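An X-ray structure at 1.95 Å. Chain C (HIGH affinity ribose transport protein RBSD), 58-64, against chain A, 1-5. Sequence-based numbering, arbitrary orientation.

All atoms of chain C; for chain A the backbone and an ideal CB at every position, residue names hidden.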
ATOM      1  N   LEU C  58       5.792 -14.363 -28.961  1.00 28.51           N
ATOM      2  CA  LEU C  58       6.131 -12.956 -28.774  1.00 28.97           C
ATOM      3  C   LEU C  58       6.496 -12.271 -30.088  1.00 30.10           C
ATOM      4  O   LEU C  58       6.150 -11.108 -30.312  1.00 29.58           O
ATOM      5  CB  LEU C  58       7.290 -12.809 -27.780  1.00 29.59           C
ATOM      6  CG  LEU C  58       6.918 -12.631 -26.303  1.00 30.35           C
ATOM      7  CD1 LEU C  58       6.108 -11.361 -26.147  1.00 30.67           C
ATOM      8  CD2 LEU C  58       6.123 -13.820 -25.805  1.00 31.32           C
ATOM      9  N   ALA C  59       7.196 -12.996 -30.958  1.00 30.33           N
ATOM     10  CA  ALA C  59       7.611 -12.452 -32.246  1.00 30.22           C
ATOM     11  C   ALA C  59       6.392 -12.073 -33.086  1.00 30.59           C
ATOM     12  O   ALA C  59       6.426 -11.120 -33.866  1.00 32.31           O
ATOM     13  CB  ALA C  59       8.474 -13.481 -32.995  1.00 29.52           C
ATOM     14  N   GLU C  60       5.314 -12.821 -32.901  1.00 30.81           N
ATOM     15  CA  GLU C  60       4.069 -12.616 -33.625  1.00 33.21           C
ATOM     16  C   GLU C  60       3.180 -11.515 -33.040  1.00 33.75           C
ATOM     17  O   GLU C  60       2.372 -10.920 -33.753  1.00 33.22           O
ATOM     18  CB  GLU C  60       3.294 -13.935 -33.652  1.00 35.27           C
ATOM     19  CG  GLU C  60       1.895 -13.861 -34.244  1.00 44.76           C
ATOM     20  CD  GLU C  60       1.889 -13.402 -35.693  1.00 49.37           C
ATOM     21  OE1 GLU C  60       2.754 -13.873 -36.468  1.00 53.20           O
ATOM     22  OE2 GLU C  60       1.013 -12.581 -36.060  1.00 50.52           O
ATOM     23  N   GLU C  61       3.332 -11.231 -31.750  1.00 31.51           N
ATOM     24  CA  GLU C  61       2.490 -10.226 -31.108  1.00 30.76           C
ATOM     25  C   GLU C  61       3.180  -8.907 -30.797  1.00 30.46           C
ATOM     26  O   GLU C  61       2.527  -7.930 -30.433  1.00 31.73           O
ATOM     27  CB  GLU C  61       1.918 -10.789 -29.811  1.00 30.15           C
ATOM     28  CG  GLU C  61       1.063 -12.029 -29.975  1.00 30.36           C
ATOM     29  CD  GLU C  61      -0.134 -11.803 -30.876  1.00 31.89           C
ATOM     30  OE1 GLU C  61      -0.563 -10.640 -31.040  1.00 31.64           O
ATOM     31  OE2 GLU C  61      -0.656 -12.800 -31.408  1.00 33.38           O
ATOM     32  N   MET C  62       4.495  -8.878 -30.951  1.00 30.32           N
ATOM     33  CA  MET C  62       5.271  -7.688 -30.642  1.00 30.46           C
ATOM     34  C   MET C  62       6.142  -7.237 -31.811  1.00 30.50           C
ATOM     35  O   MET C  62       6.693  -8.062 -32.531  1.00 31.89           O
ATOM     36  CB  MET C  62       6.155  -7.995 -29.429  1.00 30.19           C
ATOM     37  CG  MET C  62       7.092  -6.891 -29.012  1.00 29.94           C
ATOM     38  SD  MET C  62       8.204  -7.457 -27.706  1.00 30.33           S
ATOM     39  CE  MET C  62       9.444  -6.218 -27.801  1.00 25.63           C
ATOM     40  N   ALA C  63       6.267  -5.928 -31.994  1.00 29.74           N
ATOM     41  CA  ALA C  63       7.108  -5.393 -33.053  1.00 30.44           C
ATOM     42  C   ALA C  63       8.537  -5.368 -32.513  1.00 31.21           C
ATOM     43  O   ALA C  63       8.893  -4.506 -31.706  1.00 31.20           O
ATOM     44  CB  ALA C  63       6.663  -3.983 -33.428  1.00 27.91           C
ATOM     45  N   VAL C  64       9.350  -6.324 -32.953  1.00 31.01           N
ATOM     46  CA  VAL C  64      10.730  -6.410 -32.503  1.00 31.19           C
ATOM     47  C   VAL C  64      11.692  -5.702 -33.452  1.00 32.31           C
ATOM     48  O   VAL C  64      11.742  -5.985 -34.649  1.00 32.89           O
ATOM     49  CB  VAL C  64      11.164  -7.879 -32.338  1.00 30.96           C
ATOM     50  CG1 VAL C  64      12.586  -7.943 -31.808  1.00 29.92           C
ATOM     51  CG2 VAL C  64      10.207  -8.592 -31.391  1.00 32.03           C
TER
ATOM     52  N   UNK A   1       6.416  -2.287 -29.806  1.00 32.17           N
ATOM     53  CA  UNK A   1       4.962  -2.001 -29.638  1.00 32.27           C
ATOM     54  C   UNK A   1       4.109  -3.239 -29.878  1.00 32.32           C
ATOM     55  O   UNK A   1       4.517  -4.171 -30.572  1.00 32.79           O
ATOM     56  CB  UNK A   1       4.520  -0.892 -30.595  1.00 32.27           C
ATOM     57  N   UNK A   2       2.918  -3.231 -29.292  1.00 31.79           N
ATOM     58  CA  UNK A   2       1.958  -4.316 -29.424  1.00 30.69           C
ATOM     59  C   UNK A   2       1.425  -4.268 -30.857  1.00 31.72           C
ATOM     60  O   UNK A   2       0.949  -3.231 -31.312  1.00 29.07           O
ATOM     61  CB  UNK A   2       0.830  -4.202 -28.396  1.00 30.69           C
ATOM     62  N   UNK A   3       1.511  -5.386 -31.567  1.00 31.64           N
ATOM     63  CA  UNK A   3       1.050  -5.442 -32.951  1.00 32.69           C
ATOM     64  C   UNK A   3      -0.462  -5.472 -33.121  1.00 32.33           C
ATOM     65  O   UNK A   3      -1.009  -4.738 -33.937  1.00 32.60           O
ATOM     66  CB  UNK A   3       1.646  -6.677 -33.629  1.00 32.69           C
ATOM     67  N   UNK A   4      -1.129  -6.323 -32.352  1.00 31.53           N
ATOM     68  CA  UNK A   4      -2.570  -6.494 -32.471  1.00 32.21           C
ATOM     69  C   UNK A   4      -3.383  -6.047 -31.257  1.00 33.54           C
ATOM     70  O   UNK A   4      -2.834  -5.775 -30.186  1.00 34.08           O
ATOM     71  CB  UNK A   4      -2.871  -7.968 -32.750  1.00 32.21           C
ATOM     72  N   UNK A   5      -4.701  -5.988 -31.441  1.00 33.81           N
ATOM     73  CA  UNK A   5      -5.598  -5.598 -30.368  1.00 31.87           C
ATOM     74  C   UNK A   5      -5.863  -4.106 -30.270  1.00 30.39           C
ATOM     75  O   UNK A   5      -5.394  -3.321 -31.090  1.00 31.27           O
ATOM     76  CB  UNK A   5      -5.029  -6.090 -29.035  1.00 31.87           C
TER

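The two backbones meet where chain C leaves its helix. Met C62 is the first residue to abandon helical angles, so the carbonyl of Glu C61 and the amide of Ala C63 are left free to serve a neighbouring chain. They make a single beta bridge with the start of chain A, centred on Met C62 and position 2, whose CA atoms lie 4.9 Å apart.

At position 1 the backbone does the work: its O accepts a hydrogen bond from Ala C63 N at 2.9 Å, nearly straight at 166°, and the same O lies 3.6 Å from Met C62 CA in a CA-H...O contact. CA-to-CB points away from chain C, and the ideal CB is 4.7 Å from Ala C63 CB. Chain C therefore asks little of the side chain and would tolerate many residues, but the first position of a chain is where the initiator methionine is expected. The deposited residue is Met A1, whose SD is hydrogen-bonded elsewhere in the structure.

Position 2 sits at the centre of the bridge, with extended angles (-71/126) and CA-to-CB again directed away. Its ideal CB comes no nearer than 4.6 Å to Glu C61 O, so long, polar or branched residues are all compatible. It is Lys A2, which reaches forward along its own chain: NZ donates to the O of position 4 at 2.8 Å, tying down the backbone beyond the bridge.

Position 3 is more demanding. Its amide N donates to Glu C61 O (3.0 Å, 174°), completing the pair of backbone hydrogen bonds, and this requires a residue other than proline. CA-to-CB points toward chain C, where the ideal CB is 3.5 Å from Glu C61 O and 4.3 Å from Glu C60 O. Carbonyl oxygens at the end of a helix carry partial negative charge, so a long side chain ending in a donor would suit, lysine or arginine in particular; glutamine could also donate. The residue is Lys A3. Its chain, extended beyond CB, runs past these carbonyls, with CD 3.4 Å from Glu C60 O and CE 3.3 Å from Met C62 O, and NZ reaches Ala C59 O at 3.3 Å in a weak hydrogen bond.

Position 4 also points toward chain C, its ideal CB 3.9 Å from Glu C61 OE1. Water 1 joins the chains here, accepting from the position 4 N (2.9 Å) and donating to Glu C61 O (2.8 Å) and OE1 (2.6 Å). With two glutamates nearby, a donor or a positive charge is favoured: histidine, asparagine, glutamine, lysine or arginine. The choice is His A4. The edge of its ring meets Glu C61, with CD2 2.9 Å from OE1, a place where a polarised ring C-H is welcome, while NE2 makes a weak hydrogen bond to Glu C60 OE2 at 3.4 Å.

Position 5 lies beyond the reach of chain C. Its positive phi (89/-176) would jam a CB against the preceding carbonyl O, which calls for glycine, and Gly A5 it is.

Chain A, residues 1-5: MKKHG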
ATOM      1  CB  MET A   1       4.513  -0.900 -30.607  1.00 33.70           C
ATOM      2  CG  MET A   1       5.016   0.495 -30.280  1.00 34.52           C
ATOM      3  SD  MET A   1       4.413   1.738 -31.466  1.00 39.32           S
ATOM      4  CE  MET A   1       2.673   1.844 -31.005  1.00 34.46           C
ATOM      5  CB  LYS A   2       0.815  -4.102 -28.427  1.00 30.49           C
ATOM      6  CG  LYS A   2      -0.174  -5.235 -28.316  1.00 28.99           C
ATOM      7  CD  LYS A   2      -1.009  -5.105 -27.038  1.00 28.91           C
ATOM      8  CE  LYS A   2      -1.949  -3.909 -27.072  1.00 29.23           C
ATOM      9  NZ  LYS A   2      -3.113  -4.140 -27.970  1.00 25.85           N
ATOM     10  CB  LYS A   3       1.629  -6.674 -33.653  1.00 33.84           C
ATOM     11  CG  LYS A   3       3.100  -6.593 -34.004  1.00 37.30           C
ATOM     12  CD  LYS A   3       3.504  -7.833 -34.789  1.00 42.32           C
ATOM     13  CE  LYS A   3       4.915  -7.730 -35.344  1.00 46.15           C
ATOM     14  NZ  LYS A   3       5.287  -8.955 -36.114  1.00 47.62           N
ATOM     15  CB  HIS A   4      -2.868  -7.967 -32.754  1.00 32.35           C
ATOM     16  CG  HIS A   4      -1.974  -8.576 -33.793  1.00 34.19           C
ATOM     17  ND1 HIS A   4      -1.898  -8.099 -35.086  1.00 34.62           N
ATOM     18  CD2 HIS A   4      -1.110  -9.619 -33.728  1.00 35.16           C
ATOM     19  CE1 HIS A   4      -1.027  -8.820 -35.770  1.00 34.69           C
ATOM     20  NE2 HIS A   4      -0.534  -9.749 -34.969  1.00 35.82           N
TER
HETATM   21  O   HOH W   1      -0.229  -8.132 -30.257  1.00 26.72           O
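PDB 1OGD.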